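SusD-like carbohydrate binding protein BF1063 (Bacteroides fragilis NCTC 9343, PDB 3I4G) probably binds carbohydrate at the outer membrane as a member of the SusD family of glycan-uptake proteins. Local coordinates at residues A[386-392]-A[443-448]. Numbering follows the deposited sequence.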
loop_
_atom_site.group_PDB
_atom_site.type_symbol
_atom_site.label_atom_id
_atom_site.label_comp_id
_atom_site.label_asym_id
_atom_site.label_seq_id
_atom_site.Cartn_x
_atom_site.Cartn_y
_atom_site.Cartn_z
ATOM N N ARG A 386 -4.615 1.208 -8.691
ATOM C CA ARG A 386 -4.823 2.400 -9.517
ATOM C C ARG A 386 -4.271 2.163 -10.916
ATOM O O ARG A 386 -3.245 1.500 -11.118
ATOM C CB ARG A 386 -4.159 3.641 -8.891
ATOM C CG ARG A 386 -4.688 3.986 -7.551
ATOM C CD ARG A 386 -4.372 5.393 -7.082
ATOM N NE ARG A 386 -2.980 5.720 -6.772
ATOM C CZ ARG A 386 -2.157 6.460 -7.529
ATOM N NH1 ARG A 386 -2.443 6.821 -8.787
ATOM N NH2 ARG A 386 -0.982 6.800 -7.032
ATOM N N TYR A 387 -4.934 2.791 -11.889
ATOM C CA TYR A 387 -4.449 2.674 -13.279
ATOM C C TYR A 387 -3.008 3.200 -13.423
ATOM O O TYR A 387 -2.265 2.721 -14.247
ATOM C CB TYR A 387 -5.392 3.382 -14.246
ATOM C CG TYR A 387 -5.190 3.089 -15.725
ATOM C CD1 TYR A 387 -5.207 1.798 -16.197
ATOM C CD2 TYR A 387 -5.025 4.127 -16.636
ATOM C CE1 TYR A 387 -5.077 1.543 -17.545
ATOM C CE2 TYR A 387 -4.888 3.875 -17.974
ATOM C CZ TYR A 387 -4.918 2.593 -18.412
ATOM O OH TYR A 387 -4.821 2.325 -19.778
ATOM N N ALA A 388 -2.590 4.194 -12.624
ATOM C CA ALA A 388 -1.201 4.610 -12.724
ATOM C C ALA A 388 -0.239 3.473 -12.418
ATOM O O ALA A 388 0.821 3.378 -13.039
ATOM C CB ALA A 388 -0.919 5.729 -11.777
ATOM N N GLU A 389 -0.578 2.596 -11.470
ATOM C CA GLU A 389 0.289 1.452 -11.190
ATOM C C GLU A 389 0.277 0.494 -12.383
ATOM O O GLU A 389 1.300 -0.106 -12.724
ATOM C CB GLU A 389 -0.150 0.708 -9.932
ATOM C CG GLU A 389 0.782 -0.486 -9.671
ATOM C CD GLU A 389 0.356 -1.422 -8.563
ATOM O OE1 GLU A 389 -0.484 -1.039 -7.729
ATOM O OE2 GLU A 389 0.885 -2.569 -8.530
ATOM N N VAL A 390 -0.876 0.295 -13.011
ATOM C CA VAL A 390 -0.957 -0.553 -14.192
ATOM C C VAL A 390 -0.038 -0.061 -15.305
ATOM O O VAL A 390 0.678 -0.862 -15.915
ATOM C CB VAL A 390 -2.429 -0.633 -14.698
ATOM C CG1 VAL A 390 -2.540 -1.338 -16.041
ATOM C CG2 VAL A 390 -3.317 -1.320 -13.641
ATOM N N LEU A 391 -0.065 1.244 -15.570
ATOM C CA LEU A 391 0.781 1.812 -16.622
ATOM C C LEU A 391 2.252 1.675 -16.288
ATOM O O LEU A 391 3.058 1.265 -17.133
ATOM C CB LEU A 391 0.438 3.284 -16.856
ATOM C CG LEU A 391 -0.952 3.598 -17.363
ATOM C CD1 LEU A 391 -1.144 5.115 -17.545
ATOM C CD2 LEU A 391 -1.237 2.870 -18.686
ATOM N N LEU A 392 2.632 1.956 -15.040
ATOM C CA LEU A 392 4.042 1.813 -14.655
ATOM C C LEU A 392 4.450 0.345 -14.577
ATOM O O LEU A 392 5.593 0.007 -14.847
ATOM C CB LEU A 392 4.326 2.537 -13.347
ATOM C CG LEU A 392 4.104 4.041 -13.347
ATOM C CD1 LEU A 392 4.228 4.638 -11.947
ATOM C CD2 LEU A 392 5.050 4.726 -14.330
ATOM N N GLU A 443 9.835 6.562 -10.485
ATOM C CA GLU A 443 8.542 7.143 -10.738
ATOM C C GLU A 443 7.485 6.403 -9.942
ATOM O O GLU A 443 6.567 7.015 -9.417
ATOM C CB GLU A 443 8.223 7.126 -12.237
ATOM C CG GLU A 443 6.981 7.899 -12.573
ATOM C CD GLU A 443 7.163 9.405 -12.341
ATOM O OE1 GLU A 443 8.299 9.952 -12.481
ATOM O OE2 GLU A 443 6.161 10.074 -12.048
ATOM N N ARG A 444 7.583 5.083 -9.878
ATOM C CA ARG A 444 6.681 4.307 -9.125
ATOM C C ARG A 444 6.728 4.710 -7.641
ATOM O O ARG A 444 5.703 4.826 -6.965
ATOM C CB ARG A 444 7.021 2.823 -9.317
ATOM C CG ARG A 444 6.118 1.893 -8.661
ATOM C CD ARG A 444 6.600 0.439 -8.953
ATOM N NE ARG A 444 5.752 -0.480 -8.256
ATOM C CZ ARG A 444 4.719 -1.124 -8.756
ATOM N NH1 ARG A 444 4.365 -1.015 -10.042
ATOM N NH2 ARG A 444 4.044 -1.884 -7.939
ATOM N N ARG A 445 7.919 4.920 -7.096
ATOM C CA ARG A 445 8.080 5.367 -5.706
ATOM C C ARG A 445 7.326 6.664 -5.465
ATOM O O ARG A 445 6.569 6.800 -4.498
ATOM C CB ARG A 445 9.558 5.574 -5.374
ATOM C CG ARG A 445 9.768 5.929 -3.946
ATOM C CD ARG A 445 11.184 6.215 -3.554
ATOM N NE ARG A 445 11.264 6.334 -2.070
ATOM C CZ ARG A 445 12.355 6.622 -1.383
ATOM N NH1 ARG A 445 13.499 6.868 -1.984
ATOM N NH2 ARG A 445 12.281 6.694 -0.068
ATOM N N ILE A 446 7.510 7.624 -6.352
ATOM C CA ILE A 446 6.854 8.908 -6.186
ATOM C C ILE A 446 5.352 8.821 -6.371
ATOM O O ILE A 446 4.559 9.266 -5.539
ATOM C CB ILE A 446 7.440 9.940 -7.188
ATOM C CG1 ILE A 446 8.924 10.193 -6.933
ATOM C CG2 ILE A 446 6.644 11.256 -7.158
ATOM C CD1 ILE A 446 9.292 10.545 -5.509
ATOM N N GLU A 447 4.931 8.163 -7.442
ATOM C CA GLU A 447 3.499 8.093 -7.742
ATOM C C GLU A 447 2.697 7.407 -6.659
ATOM O O GLU A 447 1.605 7.867 -6.312
ATOM C CB GLU A 447 3.297 7.395 -9.081
ATOM C CG GLU A 447 1.860 7.203 -9.463
ATOM C CD GLU A 447 1.074 8.472 -9.711
ATOM O OE1 GLU A 447 1.692 9.532 -9.919
ATOM O OE2 GLU A 447 -0.168 8.402 -9.695
ATOM N N LEU A 448 3.241 6.332 -6.092
ATOM C CA LEU A 448 2.512 5.515 -5.130
ATOM C C LEU A 448 2.914 5.750 -3.697
ATOM O O LEU A 448 2.494 4.996 -2.821
ATOM C CB LEU A 448 2.723 4.032 -5.469
ATOM C CG LEU A 448 2.321 3.591 -6.865
ATOM C CD1 LEU A 448 2.760 2.124 -7.096
ATOM C CD2 LEU A 448 0.820 3.766 -7.111
HETATM O O HOH W 1 2.451 -3.148 -10.542
HETATM O O HOH W 2 6.331 -0.419 -12.153
#
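The R386 guanidinium carries L448 CD2 over one face, 3.5 Å from NH2, while the backbone O of E447 lies at its edge, in plane, 2.9 Å from NH2. NH1 and NH2 both donate to the single oxygen E447 OE2, lying almost in the guanidinium plane. The NH1 to OE2 bond is 2.9 Å long and uses the anti lone pair; the NH2 to OE2 bond, 3.2 Å, arrives from above the carboxylate plane, the two groups being turned 60° apart. A bend at chi3 in R386 and another at chi2 in E447 bring these ends together. E250 and E451 also pair with R386, and R318 and R420 with E447, so the buried charges probably offset one another. The second guanidinium, R444, has L448 CD1 over the centre of one face and a water at its edge, in plane; L448 thus spans both guanidiniums. The R444 chain runs straight from CG to NE and sets NH2 3.3 Å from E389 OE2, a weak salt-bridge bond between planes nearly perpendicular (88°). The edge water links R444 NH1 to the same E389 oxygen; a second water accepts from NH1 and donates a weak bond to L392 O. R206 and D457 are the stronger partners of E389 and R444. Beside the ion pairs, L392 CD1 packs 3.8 Å from R444 CA, CD2 meets E443 CG, and A388 CB touches the E447 carboxylate. The segments run antiparallel (177°), axes 10.6 Å apart: antiparallel helix packing in the predominantly helical part of the SusD fold, consistent with its TPR-like architecture.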